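Local coordinates for dTDP-4-dehydrorhamnose reductase (Yersinia enterocolitica, PDB 5U9C), which probably catalyses the NADPH-dependent reduction of dTDP-4-dehydro-beta-L-rhamnose to dTDP-beta-L-rhamnose in dTDP-L-rhamnose biosynthesis, at residues D68-E73 with L252-P257. Sequence-based numbering, arbitrary orientation.
Sequences DVDLCE and LSAPRP
Asp70 holds CG anti to its carbonyl carbon (chi1 -63°), and Arg256 bends at chi2 (-55°), so that carboxylate and guanidinium meet end-on, their planes 46° apart. Arg256 NH2 donates to Asp70 OD1 at 2.9 Å, on the syn side but tilted out of the carboxylate plane. Arg256 NH1 reaches Asp70 OD2 at 3.2 Å from above the carboxylate plane. Asp70 OD1 also accepts from Ala254 N at 2.9 Å, nearly along its C-O axis. Arg256 NH2 turns back to Ala254 O at 2.8 Å, in the guanidinium plane. These bonds fix the rotation of the guanidinium. Val69 CG1 sits over the centre of one guanidinium face, and Leu252 CD1 lies off-centre over the opposite face. Val69 CG1 also packs on Ala254 CB at 3.6 Å. One helical turn on, Glu73 lays CB and CG against Ala254, and its OE2 approaches Pro255 CD at 3.5 Å. Glu73 OE1 is bound by Tyr129 N. Ser253 OG bonds to Ser248 O of the second subunit. A bidentate salt bridge thus joins helix 69-74 of the Rossmann-type fold to loop 252-257, whose Arg256 is part of an (R)-malate site seen in this protein, with no malate bound to this chain.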
loop_
_atom_site.group_PDB
_atom_site.type_symbol
_atom_site.label_atom_id
_atom_site.label_comp_id
_atom_site.label_asym_id
_atom_site.label_seq_id
_atom_site.Cartn_x
_atom_site.Cartn_y
_atom_site.Cartn_z
ATOM N N ASP D 68 11.677 -24.459 8.287
ATOM C CA ASP D 68 10.237 -24.746 8.142
ATOM C C ASP D 68 9.538 -23.386 8.292
ATOM O O ASP D 68 9.323 -22.893 9.395
ATOM C CB ASP D 68 9.770 -25.742 9.213
ATOM C CG ASP D 68 8.306 -26.103 9.080
ATOM O OD1 ASP D 68 7.509 -25.286 8.542
ATOM O OD2 ASP D 68 7.948 -27.203 9.535
ATOM N N VAL D 69 9.228 -22.780 7.153
ATOM C CA VAL D 69 8.618 -21.446 7.094
ATOM C C VAL D 69 7.321 -21.313 7.915
ATOM O O VAL D 69 7.085 -20.296 8.578
ATOM C CB VAL D 69 8.373 -21.046 5.608
ATOM C CG1 VAL D 69 7.729 -19.677 5.500
ATOM C CG2 VAL D 69 9.692 -21.075 4.837
ATOM N N ASP D 70 6.490 -22.346 7.870
ATOM C CA ASP D 70 5.222 -22.349 8.577
ATOM C C ASP D 70 5.380 -22.481 10.083
ATOM O O ASP D 70 4.650 -21.824 10.861
ATOM C CB ASP D 70 4.341 -23.422 7.981
ATOM C CG ASP D 70 4.028 -23.126 6.522
ATOM O OD1 ASP D 70 3.484 -22.021 6.273
ATOM O OD2 ASP D 70 4.345 -23.974 5.645
ATOM N N LEU D 71 6.341 -23.301 10.500
ATOM C CA LEU D 71 6.645 -23.442 11.925
ATOM C C LEU D 71 7.140 -22.075 12.439
ATOM O O LEU D 71 6.750 -21.642 13.523
ATOM C CB LEU D 71 7.693 -24.530 12.161
ATOM C CG LEU D 71 8.214 -24.703 13.596
ATOM C CD1 LEU D 71 7.063 -25.052 14.526
ATOM C CD2 LEU D 71 9.298 -25.777 13.633
ATOM N N CYS D 72 7.964 -21.391 11.636
ATOM C CA CYS D 72 8.476 -20.059 12.010
ATOM C C CYS D 72 7.354 -19.056 12.216
ATOM O O CYS D 72 7.466 -18.191 13.089
ATOM C CB CYS D 72 9.445 -19.509 10.972
ATOM S SG CYS D 72 11.072 -20.299 10.914
ATOM N N GLU D 73 6.283 -19.157 11.409
ATOM C CA GLU D 73 5.128 -18.272 11.567
ATOM C C GLU D 73 4.337 -18.579 12.856
ATOM O O GLU D 73 3.952 -17.657 13.578
ATOM C CB GLU D 73 4.194 -18.350 10.369
ATOM C CG GLU D 73 3.286 -17.151 10.233
ATOM C CD GLU D 73 4.025 -15.887 9.787
ATOM O OE1 GLU D 73 5.235 -15.942 9.481
ATOM O OE2 GLU D 73 3.386 -14.831 9.747
ATOM N N LEU D 252 -1.662 -22.750 4.480
ATOM C CA LEU D 252 -0.388 -22.768 5.184
ATOM C C LEU D 252 -0.381 -21.631 6.193
ATOM O O LEU D 252 -1.083 -20.656 6.004
ATOM C CB LEU D 252 0.744 -22.566 4.188
ATOM C CG LEU D 252 0.884 -23.597 3.057
ATOM C CD1 LEU D 252 1.765 -23.049 1.935
ATOM C CD2 LEU D 252 1.390 -24.933 3.571
ATOM N N SER D 253 0.384 -21.763 7.274
ATOM C CA SER D 253 0.434 -20.709 8.305
ATOM C C SER D 253 1.098 -19.420 7.814
ATOM O O SER D 253 0.611 -18.333 8.066
ATOM C CB SER D 253 1.210 -21.197 9.523
ATOM O OG SER D 253 0.544 -22.241 10.171
ATOM N N ALA D 254 2.212 -19.556 7.108
ATOM C CA ALA D 254 2.980 -18.402 6.686
ATOM C C ALA D 254 2.520 -17.813 5.372
ATOM O O ALA D 254 2.369 -18.543 4.407
ATOM C CB ALA D 254 4.442 -18.773 6.559
ATOM N N PRO D 255 2.321 -16.488 5.337
ATOM C CA PRO D 255 2.015 -15.825 4.075
ATOM C C PRO D 255 3.169 -16.030 3.079
ATOM O O PRO D 255 4.347 -16.007 3.482
ATOM C CB PRO D 255 1.976 -14.327 4.445
ATOM C CG PRO D 255 1.861 -14.256 5.910
ATOM C CD PRO D 255 2.360 -15.548 6.478
ATOM N N ARG D 256 2.837 -16.248 1.812
ATOM C CA ARG D 256 3.838 -16.393 0.751
ATOM C C ARG D 256 3.614 -15.222 -0.237
ATOM O O ARG D 256 2.476 -14.883 -0.553
ATOM C CB ARG D 256 3.710 -17.724 -0.000
ATOM C CG ARG D 256 3.826 -19.018 0.808
ATOM C CD ARG D 256 5.104 -19.096 1.600
ATOM N NE ARG D 256 5.492 -20.468 1.938
ATOM C CZ ARG D 256 4.980 -21.210 2.917
ATOM N NH1 ARG D 256 5.454 -22.424 3.107
ATOM N NH2 ARG D 256 3.994 -20.770 3.691
ATOM N N PRO D 257 4.690 -14.599 -0.721
ATOM C CA PRO D 257 4.498 -13.474 -1.657
ATOM C C PRO D 257 4.100 -13.971 -3.048
ATOM O O PRO D 257 4.231 -15.160 -3.332
ATOM C CB PRO D 257 5.888 -12.824 -1.706
ATOM C CG PRO D 257 6.829 -13.959 -1.405
ATOM C CD PRO D 257 6.112 -14.951 -0.544
#